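Local atomic coordinates of uncharacterized protein (Uncultured organism, PDB entry 5IBZ), a protein that belongs to the putative cyclase family and may have arylformamidase-like activity, though its true substrate is not established. Residues His14-Trp20 / Leu272-Gly276; Leu108-Trp114 / Ala312-Leu317; Leu161-Arg166 / Leu288-Ala293; Leu172-Ile178 / Asn224-Gly230. All coordinates share one frame; numbering follows the deposited sequence.

Interaction 1: residues His14-Trp20 / Leu272-Gly276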
loop_
_atom_site.group_PDB
_atom_site.type_symbol
_atom_site.label_atom_id
_atom_site.label_comp_id
_atom_site.label_asym_id
_atom_site.label_seq_id
_atom_site.Cartn_x
_atom_site.Cartn_y
_atom_site.Cartn_z
ATOM N N HIS B 14 -33.020 19.993 -7.306
ATOM C CA HIS B 14 -32.458 19.663 -8.598
ATOM C C HIS B 14 -33.165 20.356 -9.754
ATOM O O HIS B 14 -32.513 20.921 -10.620
ATOM C CB HIS B 14 -32.512 18.155 -8.832
ATOM C CG HIS B 14 -32.005 17.753 -10.179
ATOM N ND1 HIS B 14 -32.833 17.584 -11.269
ATOM C CD2 HIS B 14 -30.749 17.517 -10.619
ATOM C CE1 HIS B 14 -32.109 17.244 -12.319
ATOM N NE2 HIS B 14 -30.840 17.195 -11.950
ATOM N N GLU B 15 -34.490 20.312 -9.770
ATOM C CA GLU B 15 -35.234 20.764 -10.947
ATOM C C GLU B 15 -35.078 22.269 -11.148
ATOM O O GLU B 15 -35.114 22.757 -12.275
ATOM C CB GLU B 15 -36.717 20.387 -10.834
ATOM C CG GLU B 15 -36.975 18.870 -10.796
ATOM C CD GLU B 15 -36.290 18.115 -11.925
ATOM O OE1 GLU B 15 -36.158 18.684 -13.033
ATOM O OE2 GLU B 15 -35.876 16.954 -11.703
ATOM N N LYS B 16 -34.888 23.002 -10.058
ATOM C CA LYS B 16 -34.687 24.445 -10.164
ATOM C C LYS B 16 -33.247 24.793 -10.551
ATOM O O LYS B 16 -33.007 25.850 -11.144
ATOM C CB LYS B 16 -35.045 25.138 -8.842
ATOM N N LEU B 17 -32.290 23.920 -10.228
ATOM C CA LEU B 17 -30.883 24.280 -10.392
ATOM C C LEU B 17 -29.977 23.104 -10.726
ATOM O O LEU B 17 -29.407 22.464 -9.840
ATOM C CB LEU B 17 -30.375 24.958 -9.116
ATOM C CG LEU B 17 -29.011 25.636 -9.198
ATOM C CD1 LEU B 17 -29.053 26.840 -10.107
ATOM C CD2 LEU B 17 -28.590 26.036 -7.804
ATOM N N ASN B 18 -29.817 22.837 -12.011
ATOM C CA ASN B 18 -28.909 21.778 -12.433
ATOM C C ASN B 18 -28.405 22.030 -13.846
ATOM O O ASN B 18 -28.999 22.832 -14.604
ATOM C CB ASN B 18 -29.584 20.405 -12.347
ATOM C CG ASN B 18 -30.601 20.187 -13.428
ATOM O OD1 ASN B 18 -30.244 19.900 -14.567
ATOM N ND2 ASN B 18 -31.884 20.329 -13.086
ATOM N N ASN B 19 -27.299 21.377 -14.179
ATOM C CA ASN B 19 -26.756 21.417 -15.521
ATOM C C ASN B 19 -26.927 20.111 -16.300
ATOM O O ASN B 19 -26.245 19.895 -17.296
ATOM C CB ASN B 19 -25.268 21.775 -15.466
ATOM C CG ASN B 19 -25.029 23.205 -15.106
ATOM O OD1 ASN B 19 -25.785 24.095 -15.507
ATOM N ND2 ASN B 19 -23.948 23.453 -14.358
ATOM N N TRP B 20 -27.837 19.243 -15.878
ATOM C CA TRP B 20 -28.059 18.008 -16.616
ATOM C C TRP B 20 -28.526 18.335 -18.030
ATOM O O TRP B 20 -29.407 19.169 -18.218
ATOM C CB TRP B 20 -29.084 17.122 -15.920
ATOM C CG TRP B 20 -28.626 16.556 -14.599
ATOM C CD1 TRP B 20 -27.647 17.050 -13.764
ATOM C CD2 TRP B 20 -29.134 15.382 -13.971
ATOM N NE1 TRP B 20 -27.538 16.246 -12.646
ATOM C CE2 TRP B 20 -28.439 15.215 -12.753
ATOM C CE3 TRP B 20 -30.115 14.454 -14.316
ATOM C CZ2 TRP B 20 -28.701 14.143 -11.888
ATOM C CZ3 TRP B 20 -30.373 13.403 -13.458
ATOM C CH2 TRP B 20 -29.675 13.254 -12.265
ATOM N N LEU B 272 -21.483 18.610 -7.067
ATOM C CA LEU B 272 -21.046 17.444 -7.839
ATOM C C LEU B 272 -22.144 16.846 -8.704
ATOM O O LEU B 272 -21.961 16.679 -9.906
ATOM C CB LEU B 272 -20.501 16.377 -6.896
ATOM C CG LEU B 272 -19.221 16.821 -6.159
ATOM C CD1 LEU B 272 -18.884 15.815 -5.085
ATOM C CD2 LEU B 272 -18.028 17.038 -7.069
ATOM N N ARG B 273 -23.284 16.542 -8.096
ATOM C CA ARG B 273 -24.390 15.934 -8.830
ATOM C C ARG B 273 -25.191 16.907 -9.685
ATOM O O ARG B 273 -25.439 16.631 -10.856
ATOM C CB ARG B 273 -25.342 15.227 -7.868
ATOM C CG ARG B 273 -26.567 14.660 -8.547
ATOM C CD ARG B 273 -27.550 14.213 -7.530
ATOM N NE ARG B 273 -28.653 13.459 -8.085
ATOM C CZ ARG B 273 -29.826 13.957 -8.446
ATOM N NH1 ARG B 273 -30.059 15.264 -8.379
ATOM N NH2 ARG B 273 -30.777 13.143 -8.902
ATOM N N ASP B 274 -25.643 18.014 -9.109
ATOM C CA ASP B 274 -26.580 18.851 -9.834
ATOM C C ASP B 274 -25.864 19.723 -10.882
ATOM O O ASP B 274 -26.336 19.823 -12.021
ATOM C CB ASP B 274 -27.384 19.712 -8.852
ATOM C CG ASP B 274 -28.258 18.884 -7.921
ATOM O OD1 ASP B 274 -28.717 17.813 -8.343
ATOM O OD2 ASP B 274 -28.488 19.306 -6.768
ATOM N N LEU B 275 -24.762 20.372 -10.507
ATOM C CA LEU B 275 -24.054 21.276 -11.431
ATOM C C LEU B 275 -22.906 20.644 -12.222
ATOM O O LEU B 275 -22.486 21.184 -13.259
ATOM C CB LEU B 275 -23.494 22.476 -10.659
ATOM C CG LEU B 275 -24.482 23.331 -9.867
ATOM C CD1 LEU B 275 -23.768 24.581 -9.343
ATOM C CD2 LEU B 275 -25.692 23.701 -10.686
ATOM N N GLY B 276 -22.378 19.524 -11.738
ATOM C CA GLY B 276 -21.203 18.937 -12.351
ATOM C C GLY B 276 -19.973 19.828 -12.186
ATOM O O GLY B 276 -19.082 19.857 -13.039
HETATM O O HOH W 1 -28.561 22.468 -7.022
#
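Trp20 and Asn19 of the N-terminal loop give three N-H groups to three successive carbonyls, those of Arg273, Asp274 and Leu275, at the end of helix 266-275. Trp20 NE1 gives its hydrogen to Arg273 O at 2.8 Å, with the acceptor close to the indole plane and an N-H...O angle of 165°. Asn19 N does the same for Asp274 O at 2.8 Å. The side-chain amide of Asn19 follows: ND2 meets Leu275 O in its carbonyl plane, on a lone pair, at 2.9 Å, while its OD1 accepts from Lys22 NZ. The loop is shaped for this by Asn18, whose OD1 takes the Trp20 backbone N-H in an Asx turn and whose ND2 bonds to His14 O.

Arg273, extended from CG to NE with CG anti to its backbone N (chi1 176°), receives the CZ2-CH2 rim of the Trp20 indole over one face of its guanidinium, Arg273 CZ lying 3.6 Å from Trp20 CZ2; the two planes are 52° apart, so this is no parallel stack. Its NH1 forms a salt bridge with Asp274 OD1 at 2.9 Å, and NE is taken by Ser125 O. His14 sets the CD2 edge of its ring against Asp274 OD1 (3.1 Å), while Asp274 OD2 is served by Asn270 and by a water that also binds Leu17 O. Replacing Trp20 by an alanine would probably leave Arg273 O without its indole donor and the guanidinium face without the indole carbons that cover it. Carbonyls at a helix end lack donors from a following turn, and here the loop supplies them from both backbone and side chains.

Interaction 2: residues Leu108-Trp114 / Ala312-Leu317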
loop_
_atom_site.group_PDB
_atom_site.type_symbol
_atom_site.label_atom_id
_atom_site.label_comp_id
_atom_site.label_asym_id
_atom_site.label_seq_id
_atom_site.Cartn_x
_atom_site.Cartn_y
_atom_site.Cartn_z
ATOM N N LEU B 108 -6.590 8.800 -2.604
ATOM C CA LEU B 108 -6.593 9.821 -3.633
ATOM C C LEU B 108 -7.313 11.069 -3.134
ATOM O O LEU B 108 -7.191 12.118 -3.748
ATOM C CB LEU B 108 -7.215 9.274 -4.925
ATOM C CG LEU B 108 -6.445 8.097 -5.516
ATOM C CD1 LEU B 108 -7.097 7.623 -6.826
ATOM C CD2 LEU B 108 -4.986 8.433 -5.787
ATOM N N GLN B 109 -8.024 10.950 -2.012
ATOM C CA GLN B 109 -8.603 12.101 -1.312
ATOM C C GLN B 109 -7.756 12.446 -0.084
ATOM O O GLN B 109 -8.260 13.027 0.882
ATOM C CB GLN B 109 -10.059 11.815 -0.866
ATOM C CG GLN B 109 -11.072 11.591 -1.985
ATOM C CD GLN B 109 -10.897 10.273 -2.732
ATOM O OE1 GLN B 109 -10.871 9.209 -2.129
ATOM N NE2 GLN B 109 -10.699 10.364 -4.054
ATOM N N GLY B 110 -6.487 12.053 -0.100
ATOM C CA GLY B 110 -5.661 12.133 1.092
ATOM C C GLY B 110 -4.744 13.338 1.209
ATOM O O GLY B 110 -4.024 13.448 2.188
ATOM N N SER B 111 -4.786 14.234 0.228
ATOM C CA SER B 111 -3.888 15.384 0.183
ATOM C C SER B 111 -4.545 16.492 -0.644
ATOM O O SER B 111 -5.746 16.462 -0.870
ATOM C CB SER B 111 -2.525 14.984 -0.395
ATOM O OG SER B 111 -1.538 15.974 -0.159
ATOM N N THR B 112 -3.774 17.479 -1.095
ATOM C CA THR B 112 -4.265 18.425 -2.093
ATOM C C THR B 112 -4.918 17.628 -3.222
ATOM O O THR B 112 -4.325 16.689 -3.741
ATOM C CB THR B 112 -3.120 19.296 -2.622
ATOM O OG1 THR B 112 -2.512 19.987 -1.513
ATOM C CG2 THR B 112 -3.616 20.263 -3.662
ATOM N N GLN B 113 -6.137 18.001 -3.596
ATOM C CA GLN B 113 -6.939 17.126 -4.443
ATOM C C GLN B 113 -7.963 17.844 -5.292
ATOM O O GLN B 113 -8.411 18.950 -4.954
ATOM C CB GLN B 113 -7.679 16.097 -3.569
ATOM C CG GLN B 113 -8.816 16.701 -2.732
ATOM C CD GLN B 113 -9.294 15.762 -1.650
ATOM O OE1 GLN B 113 -10.350 15.145 -1.740
ATOM N NE2 GLN B 113 -8.478 15.612 -0.645
ATOM N N TRP B 114 -8.337 17.173 -6.377
ATOM C CA TRP B 114 -9.637 17.367 -7.037
ATOM C C TRP B 114 -10.498 16.158 -6.719
ATOM O O TRP B 114 -10.002 15.025 -6.714
ATOM C CB TRP B 114 -9.547 17.465 -8.554
ATOM C CG TRP B 114 -9.100 18.746 -9.114
ATOM C CD1 TRP B 114 -8.002 18.937 -9.882
ATOM C CD2 TRP B 114 -9.741 20.024 -9.009
ATOM N NE1 TRP B 114 -7.910 20.250 -10.268
ATOM C CE2 TRP B 114 -8.961 20.943 -9.745
ATOM C CE3 TRP B 114 -10.880 20.483 -8.365
ATOM C CZ2 TRP B 114 -9.279 22.282 -9.836
ATOM C CZ3 TRP B 114 -11.212 21.813 -8.476
ATOM C CH2 TRP B 114 -10.405 22.704 -9.198
ATOM N N ALA B 312 -10.820 6.407 -11.438
ATOM C CA ALA B 312 -10.669 7.008 -10.117
ATOM C C ALA B 312 -11.695 8.112 -9.896
ATOM O O ALA B 312 -12.177 8.737 -10.853
ATOM C CB ALA B 312 -9.253 7.558 -9.931
ATOM N N VAL B 313 -12.000 8.359 -8.622
ATOM C CA VAL B 313 -13.021 9.335 -8.277
ATOM C C VAL B 313 -12.414 10.645 -7.749
ATOM O O VAL B 313 -13.119 11.493 -7.194
ATOM C CB VAL B 313 -14.033 8.761 -7.254
ATOM C CG1 VAL B 313 -14.686 7.528 -7.815
ATOM C CG2 VAL B 313 -13.392 8.455 -5.924
ATOM N N GLY B 314 -11.123 10.837 -8.007
ATOM C CA GLY B 314 -10.425 12.073 -7.690
ATOM C C GLY B 314 -8.948 11.864 -7.935
ATOM O O GLY B 314 -8.529 10.804 -8.384
ATOM N N SER B 315 -8.144 12.860 -7.605
ATOM C CA SER B 315 -6.715 12.781 -7.832
ATOM C C SER B 315 -5.955 13.736 -6.943
ATOM O O SER B 315 -6.437 14.839 -6.696
ATOM C CB SER B 315 -6.400 13.140 -9.272
ATOM O OG SER B 315 -5.009 13.103 -9.504
ATOM N N PRO B 316 -4.751 13.343 -6.508
ATOM C CA PRO B 316 -3.804 14.326 -5.986
ATOM C C PRO B 316 -3.303 15.197 -7.108
ATOM O O PRO B 316 -3.428 14.868 -8.293
ATOM C CB PRO B 316 -2.676 13.473 -5.378
ATOM C CG PRO B 316 -2.785 12.187 -6.013
ATOM C CD PRO B 316 -4.208 11.977 -6.447
ATOM N N LEU B 317 -2.771 16.346 -6.739
ATOM C CA LEU B 317 -2.151 17.200 -7.736
ATOM C C LEU B 317 -1.235 18.203 -7.078
ATOM O O LEU B 317 -1.164 18.300 -5.862
ATOM C CB LEU B 317 -3.200 17.909 -8.567
ATOM C CG LEU B 317 -3.957 19.003 -7.839
ATOM C CD1 LEU B 317 -4.414 20.054 -8.878
ATOM C CD2 LEU B 317 -5.154 18.452 -7.132
HETATM O O HOH W 2 -1.829 15.940 -3.895
#
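The edge of the large mixed sheet is formed here, where strand 314-316 pairs antiparallel with strand 113-115. Trp114 and Ser315 are the hydrogen-bonded pair: Trp114 N to Ser315 O and Ser315 N to Trp114 O are both 3.0 Å, with N-H...O angles of 155° and 156°. Gln113 and Pro316 follow as the non-hydrogen-bonded pair, their CA atoms 4.5 Å apart, a position that suits a proline, which has no N-H to offer. Beyond it the ladder frays: Leu317 N makes a weak bond to Thr112 O, and a water bridges the same two atoms.

Gly314 has no room for a side chain: a CB there would run into Trp114 O. Leu317 CG stands between the backbone N and the carbonyl carbon (chi1 72°), which swings CD2 against Gln113 C at 3.4 Å and CD1 beside Trp114 NE1 at 3.8 Å. That indole nitrogen has its own acceptor in Ala304 O. Because Gln113 lies next to the bound acetylphosphate, with Asp115 of the ligand pocket two residues on, this edge of the sheet also borders the acetylphosphate pocket.

Leu108 splits its two methyls between partners, CD1 on Ala312 CB (3.8 Å) and CD2 on Pro316 CD (3.7 Å). The end of Gln109, bent at its second torsion, comes back to place NE2 near Val313 CG2. Both residues also bond to Asp102 of the second subunit, Gln109 OE1 accepting from its backbone N and Val313 N donating to its OD2.

Interaction 3: residues Leu161-Arg166 / Leu288-Ala293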
loop_
_atom_site.group_PDB
_atom_site.type_symbol
_atom_site.label_atom_id
_atom_site.label_comp_id
_atom_site.label_asym_id
_atom_site.label_seq_id
_atom_site.Cartn_x
_atom_site.Cartn_y
_atom_site.Cartn_z
ATOM N N LEU B 161 -8.101 33.834 -7.231
ATOM C CA LEU B 161 -8.078 33.762 -5.772
ATOM C C LEU B 161 -9.057 34.737 -5.174
ATOM O O LEU B 161 -9.057 35.912 -5.527
ATOM C CB LEU B 161 -6.684 34.070 -5.219
ATOM C CG LEU B 161 -6.568 34.182 -3.699
ATOM C CD1 LEU B 161 -6.768 32.838 -3.042
ATOM C CD2 LEU B 161 -5.214 34.785 -3.320
ATOM N N VAL B 162 -9.908 34.237 -4.279
ATOM C CA VAL B 162 -10.671 35.121 -3.420
ATOM C C VAL B 162 -10.209 34.891 -1.974
ATOM O O VAL B 162 -10.381 33.806 -1.396
ATOM C CB VAL B 162 -12.202 34.922 -3.616
ATOM C CG1 VAL B 162 -12.664 33.505 -3.287
ATOM C CG2 VAL B 162 -12.977 35.960 -2.846
ATOM N N ASP B 163 -9.591 35.921 -1.415
ATOM C CA ASP B 163 -8.971 35.830 -0.102
ATOM C C ASP B 163 -9.981 36.255 0.937
ATOM O O ASP B 163 -10.051 37.407 1.339
ATOM C CB ASP B 163 -7.715 36.677 -0.046
ATOM C CG ASP B 163 -6.871 36.399 1.189
ATOM O OD1 ASP B 163 -7.390 35.801 2.157
ATOM O OD2 ASP B 163 -5.683 36.814 1.175
ATOM N N ILE B 164 -10.787 35.304 1.367
ATOM C CA ILE B 164 -11.844 35.612 2.318
ATOM C C ILE B 164 -11.248 35.973 3.681
ATOM O O ILE B 164 -11.767 36.839 4.383
ATOM C CB ILE B 164 -12.830 34.437 2.435
ATOM C CG1 ILE B 164 -13.514 34.171 1.081
ATOM C CG2 ILE B 164 -13.886 34.734 3.491
ATOM C CD1 ILE B 164 -14.436 35.278 0.617
ATOM N N VAL B 165 -10.136 35.336 4.043
ATOM C CA VAL B 165 -9.443 35.659 5.294
ATOM C C VAL B 165 -9.110 37.160 5.330
ATOM O O VAL B 165 -9.432 37.853 6.306
ATOM C CB VAL B 165 -8.163 34.784 5.474
ATOM C CG1 VAL B 165 -7.297 35.286 6.603
ATOM C CG2 VAL B 165 -8.552 33.319 5.722
ATOM N N ARG B 166 -8.498 37.685 4.279
ATOM C CA ARG B 166 -8.121 39.104 4.295
ATOM C C ARG B 166 -9.348 40.014 4.190
ATOM O O ARG B 166 -9.372 41.095 4.775
ATOM C CB ARG B 166 -7.122 39.430 3.174
ATOM C CG ARG B 166 -5.681 39.142 3.561
ATOM C CD ARG B 166 -4.682 39.572 2.483
ATOM N NE ARG B 166 -3.307 39.423 2.967
ATOM C CZ ARG B 166 -2.617 38.282 2.953
ATOM N NH1 ARG B 166 -3.157 37.165 2.440
ATOM N NH2 ARG B 166 -1.374 38.252 3.441
ATOM N N LEU B 288 0.601 32.389 -2.141
ATOM C CA LEU B 288 -0.097 33.006 -3.258
ATOM C C LEU B 288 -0.855 34.236 -2.788
ATOM O O LEU B 288 -0.814 35.287 -3.439
ATOM C CB LEU B 288 -1.065 32.024 -3.923
ATOM C CG LEU B 288 -1.938 32.616 -5.042
ATOM C CD1 LEU B 288 -1.103 33.056 -6.252
ATOM C CD2 LEU B 288 -3.009 31.645 -5.462
ATOM N N ALA B 289 -1.552 34.120 -1.663
ATOM C CA ALA B 289 -2.372 35.226 -1.193
ATOM C C ALA B 289 -1.505 36.426 -0.785
ATOM O O ALA B 289 -1.868 37.579 -1.048
ATOM C CB ALA B 289 -3.256 34.789 -0.048
ATOM N N LYS B 290 -0.358 36.173 -0.164
ATOM C CA LYS B 290 0.558 37.262 0.162
ATOM C C LYS B 290 1.026 37.970 -1.100
ATOM O O LYS B 290 1.096 39.202 -1.142
ATOM C CB LYS B 290 1.758 36.739 0.951
ATOM C CG LYS B 290 2.660 37.822 1.531
ATOM C CD LYS B 290 3.728 37.183 2.395
ATOM C CE LYS B 290 4.720 38.204 2.930
ATOM N NZ LYS B 290 4.049 39.437 3.433
ATOM N N ASP B 291 1.332 37.196 -2.134
ATOM C CA ASP B 291 1.807 37.779 -3.383
ATOM C C ASP B 291 0.707 38.618 -4.027
ATOM O O ASP B 291 0.974 39.713 -4.507
ATOM C CB ASP B 291 2.302 36.689 -4.338
ATOM C CG ASP B 291 2.825 37.264 -5.644
ATOM O OD1 ASP B 291 3.954 37.784 -5.625
ATOM O OD2 ASP B 291 2.105 37.208 -6.665
ATOM N N CYS B 292 -0.520 38.101 -4.054
ATOM C CA CYS B 292 -1.638 38.851 -4.646
ATOM C C CYS B 292 -1.930 40.147 -3.878
ATOM O O CYS B 292 -2.306 41.156 -4.476
ATOM C CB CYS B 292 -2.893 37.985 -4.709
ATOM S SG CYS B 292 -2.764 36.561 -5.834
ATOM N N ALA B 293 -1.758 40.136 -2.560
ATOM C CA ALA B 293 -1.958 41.343 -1.776
ATOM C C ALA B 293 -0.922 42.401 -2.140
ATOM O O ALA B 293 -1.230 43.596 -2.171
ATOM C CB ALA B 293 -1.916 41.034 -0.273
HETATM O O HOH W 3 -4.554 38.267 -0.848
#
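Asp163 OD2 is gripped by Arg166 NH1 at 2.8 Å and by a water that also donates to Ala289 O, and it rests on Ala289 CB at 3.4 Å. The NH1 approach is nearly along the C-O bond and lies within 3° of the guanidinium plane. The other oxygen, OD1, takes Arg166 N at 3.0 Å from above the carboxylate plane and also forms a salt bridge with Arg203. Asp163 is thereby the N-cap of helix 164-167.

It lies in the passage from strand 158-163 of the large mixed sheet to helix 164-167, and helix 286-295 packs across that strand: the two short axes pass 9.6 Å apart at 88°. Small residues on the helix admit the approach. Leu161, its CG anti to the backbone N (chi1 173°), points a single methyl, CD2, at the helix, 3.6 Å from Ala289 CA and 3.9 Å from Cys292 SG. Arg166, extended from CG to NE, lies alongside the helix with Ala293 CB and Ala289 O over one face of its guanidinium, and Ala289 CB is 3.4 Å from NH1. Lys290 NZ comes within 5.6 Å of Arg166 NH2, a like-charge proximity that the Asp163 carboxylate may partly offset.

Interaction 4: residues Leu172-Ile178 / Asn224-Gly230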
loop_
_atom_site.group_PDB
_atom_site.type_symbol
_atom_site.label_atom_id
_atom_site.label_comp_id
_atom_site.label_asym_id
_atom_site.label_seq_id
_atom_site.Cartn_x
_atom_site.Cartn_y
_atom_site.Cartn_z
ATOM N N LEU B 172 -10.780 34.199 10.151
ATOM C CA LEU B 172 -12.164 33.720 10.143
ATOM C C LEU B 172 -12.445 32.937 11.407
ATOM O O LEU B 172 -11.628 32.091 11.797
ATOM C CB LEU B 172 -12.439 32.812 8.932
ATOM C CG LEU B 172 -12.317 33.379 7.526
ATOM C CD1 LEU B 172 -12.649 32.276 6.515
ATOM C CD2 LEU B 172 -13.242 34.522 7.353
ATOM N N PRO B 173 -13.590 33.200 12.058
ATOM C CA PRO B 173 -13.961 32.417 13.240
ATOM C C PRO B 173 -14.091 30.941 12.931
ATOM O O PRO B 173 -14.410 30.548 11.811
ATOM C CB PRO B 173 -15.327 32.986 13.641
ATOM C CG PRO B 173 -15.418 34.291 12.988
ATOM C CD PRO B 173 -14.615 34.212 11.741
ATOM N N GLU B 174 -13.883 30.124 13.957
ATOM C CA GLU B 174 -14.074 28.687 13.827
ATOM C C GLU B 174 -15.478 28.413 13.302
ATOM O O GLU B 174 -16.464 28.940 13.829
ATOM C CB GLU B 174 -13.853 27.977 15.172
ATOM C CG GLU B 174 -14.147 26.482 15.121
ATOM C CD GLU B 174 -13.883 25.759 16.433
ATOM O OE1 GLU B 174 -13.230 26.329 17.328
ATOM O OE2 GLU B 174 -14.338 24.609 16.573
ATOM N N GLY B 175 -15.564 27.607 12.247
ATOM C CA GLY B 175 -16.846 27.181 11.721
ATOM C C GLY B 175 -17.607 28.239 10.924
ATOM O O GLY B 175 -18.779 28.058 10.615
ATOM N N TYR B 176 -16.948 29.344 10.586
ATOM C CA TYR B 176 -17.602 30.436 9.880
ATOM C C TYR B 176 -18.168 29.985 8.530
ATOM O O TYR B 176 -17.479 29.337 7.740
ATOM C CB TYR B 176 -16.640 31.598 9.675
ATOM C CG TYR B 176 -17.299 32.725 8.912
ATOM C CD1 TYR B 176 -18.269 33.515 9.511
ATOM C CD2 TYR B 176 -16.970 32.980 7.594
ATOM C CE1 TYR B 176 -18.897 34.531 8.817
ATOM C CE2 TYR B 176 -17.587 34.000 6.894
ATOM C CZ TYR B 176 -18.545 34.775 7.511
ATOM O OH TYR B 176 -19.192 35.788 6.832
ATOM N N THR B 177 -19.424 30.338 8.265
ATOM C CA THR B 177 -20.035 30.042 6.962
ATOM C C THR B 177 -19.793 31.184 5.974
ATOM O O THR B 177 -20.273 32.298 6.156
ATOM C CB THR B 177 -21.548 29.773 7.094
ATOM O OG1 THR B 177 -21.765 28.622 7.919
ATOM C CG2 THR B 177 -22.174 29.519 5.720
ATOM N N ILE B 178 -19.029 30.886 4.929
ATOM C CA ILE B 178 -18.729 31.847 3.877
ATOM C C ILE B 178 -19.900 31.911 2.901
ATOM O O ILE B 178 -20.306 30.914 2.331
ATOM C CB ILE B 178 -17.430 31.475 3.141
ATOM C CG1 ILE B 178 -16.268 31.446 4.136
ATOM C CG2 ILE B 178 -17.149 32.460 2.006
ATOM C CD1 ILE B 178 -15.023 30.773 3.592
ATOM N N ASN B 224 -14.570 19.269 15.559
ATOM C CA ASN B 224 -15.277 20.503 15.780
ATOM C C ASN B 224 -15.612 21.176 14.446
ATOM O O ASN B 224 -15.178 20.730 13.398
ATOM C CB ASN B 224 -14.459 21.374 16.731
ATOM C CG ASN B 224 -14.497 20.837 18.170
ATOM O OD1 ASN B 224 -15.440 21.114 18.919
ATOM N ND2 ASN B 224 -13.494 20.044 18.546
ATOM N N PRO B 225 -16.484 22.187 14.484
ATOM C CA PRO B 225 -16.908 22.801 13.220
ATOM C C PRO B 225 -15.749 23.373 12.423
ATOM O O PRO B 225 -14.762 23.793 13.014
ATOM C CB PRO B 225 -17.840 23.932 13.657
ATOM C CG PRO B 225 -18.256 23.588 15.010
ATOM C CD PRO B 225 -17.118 22.830 15.636
HETATM N N MSE B 226 -15.895 23.385 11.106
HETATM C CA MSE B 226 -14.845 23.876 10.215
HETATM C C MSE B 226 -15.406 24.883 9.219
HETATM O O MSE B 226 -16.426 24.629 8.581
HETATM C CB MSE B 226 -14.187 22.705 9.485
HETATM C CG MSE B 226 -13.383 21.821 10.413
HETATM SE SE MSE B 226 -12.583 20.311 9.467
HETATM C CE MSE B 226 -14.216 19.356 9.160
ATOM N N THR B 227 -14.736 26.029 9.093
ATOM C CA THR B 227 -15.167 27.081 8.176
ATOM C C THR B 227 -15.217 26.600 6.722
ATOM O O THR B 227 -14.398 25.796 6.287
ATOM C CB THR B 227 -14.239 28.318 8.271
ATOM O OG1 THR B 227 -14.728 29.364 7.419
ATOM C CG2 THR B 227 -12.822 27.989 7.871
ATOM N N GLY B 228 -16.197 27.081 5.968
ATOM C CA GLY B 228 -16.249 26.788 4.540
ATOM C C GLY B 228 -17.458 27.458 3.911
ATOM O O GLY B 228 -18.168 28.220 4.584
ATOM N N ILE B 229 -17.691 27.189 2.631
ATOM C CA ILE B 229 -18.803 27.827 1.940
ATOM C C ILE B 229 -20.151 27.230 2.334
ATOM O O ILE B 229 -20.272 26.058 2.689
ATOM C CB ILE B 229 -18.632 27.791 0.395
ATOM C CG1 ILE B 229 -18.556 26.362 -0.154
ATOM C CG2 ILE B 229 -17.416 28.631 0.021
ATOM C CD1 ILE B 229 -18.587 26.283 -1.692
ATOM N N GLY B 230 -21.167 28.094 2.310
ATOM C CA GLY B 230 -22.522 27.707 2.653
ATOM C C GLY B 230 -23.426 27.518 1.451
ATOM O O GLY B 230 -23.023 27.700 0.309
HETATM O O HOH W 4 -12.880 26.755 11.186
#
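Thr227 turns its hydroxyl onto the backbone of Tyr176: OG1, anti to the backbone N (chi1 -177°), donates to Tyr176 O at 2.8 Å, tilted 22° from the carbonyl plane. Gly228 N reaches the same oxygen at 3.1 Å almost in line with the C=O bond, so two donors of consecutive residues grip one acceptor. The hydroxyl also lies near the plane of the Tyr176 ring, at its edge. Leu172 comes in at about a right angle to the threonine side chain, its CD1 3.7 Å from OG1. A valine in place of Thr227 would probably leave Tyr176 O with only Gly228 N from this segment, and the turn less firmly held to residue 227.

The turn before Tyr176 makes contact as well. Glu174, its chain extended beyond CG, reaches along the partner segment and sets OE2 against Asn224 CB (3.2 Å) and Pro225 CD, the carboxylate and the Asn224 amide standing 90° to one another. Gly175 follows with positive phi, and its CA lies 3.9 Å from Pro225 CB, where a side chain would collide with the proline. A water spans Gly175 N and Thr227 N.

Farther along, Ile178 N bonds to Gly228 O at 2.8 Å, and Gly230 N returns a bond to Ile178 O. Thr177 CG2 lies over Gly230 CA at 3.6 Å, close enough that a side chain there would clash, while Ile178 and Ile229 share the other face. These bonds make a short two-stranded parallel sheet, 177-178 with 228-229, entered from the type II turn Pro173-Tyr176.

Overall arrangement
From the N terminus, loop 14-20 waits for helix 266-275, so interaction 1 closes the longest span and ties the leading loop to the end of that helix. Interaction 2, begun at 108-114, closes only at 312-317 and so crosses interaction 1; it completes the edge of the large sheet. Interaction 3 runs from 161-166 to 288-293, nested inside interaction 2 and crossing interaction 1, and lays helix 286-295 across a strand of that same sheet. Interaction 4 is nested within all three, joining two short strands outside the large sheet. It touches interaction 3 directly, Ile164 packing on Leu172 and Ile178, whereas the other pairs do not touch.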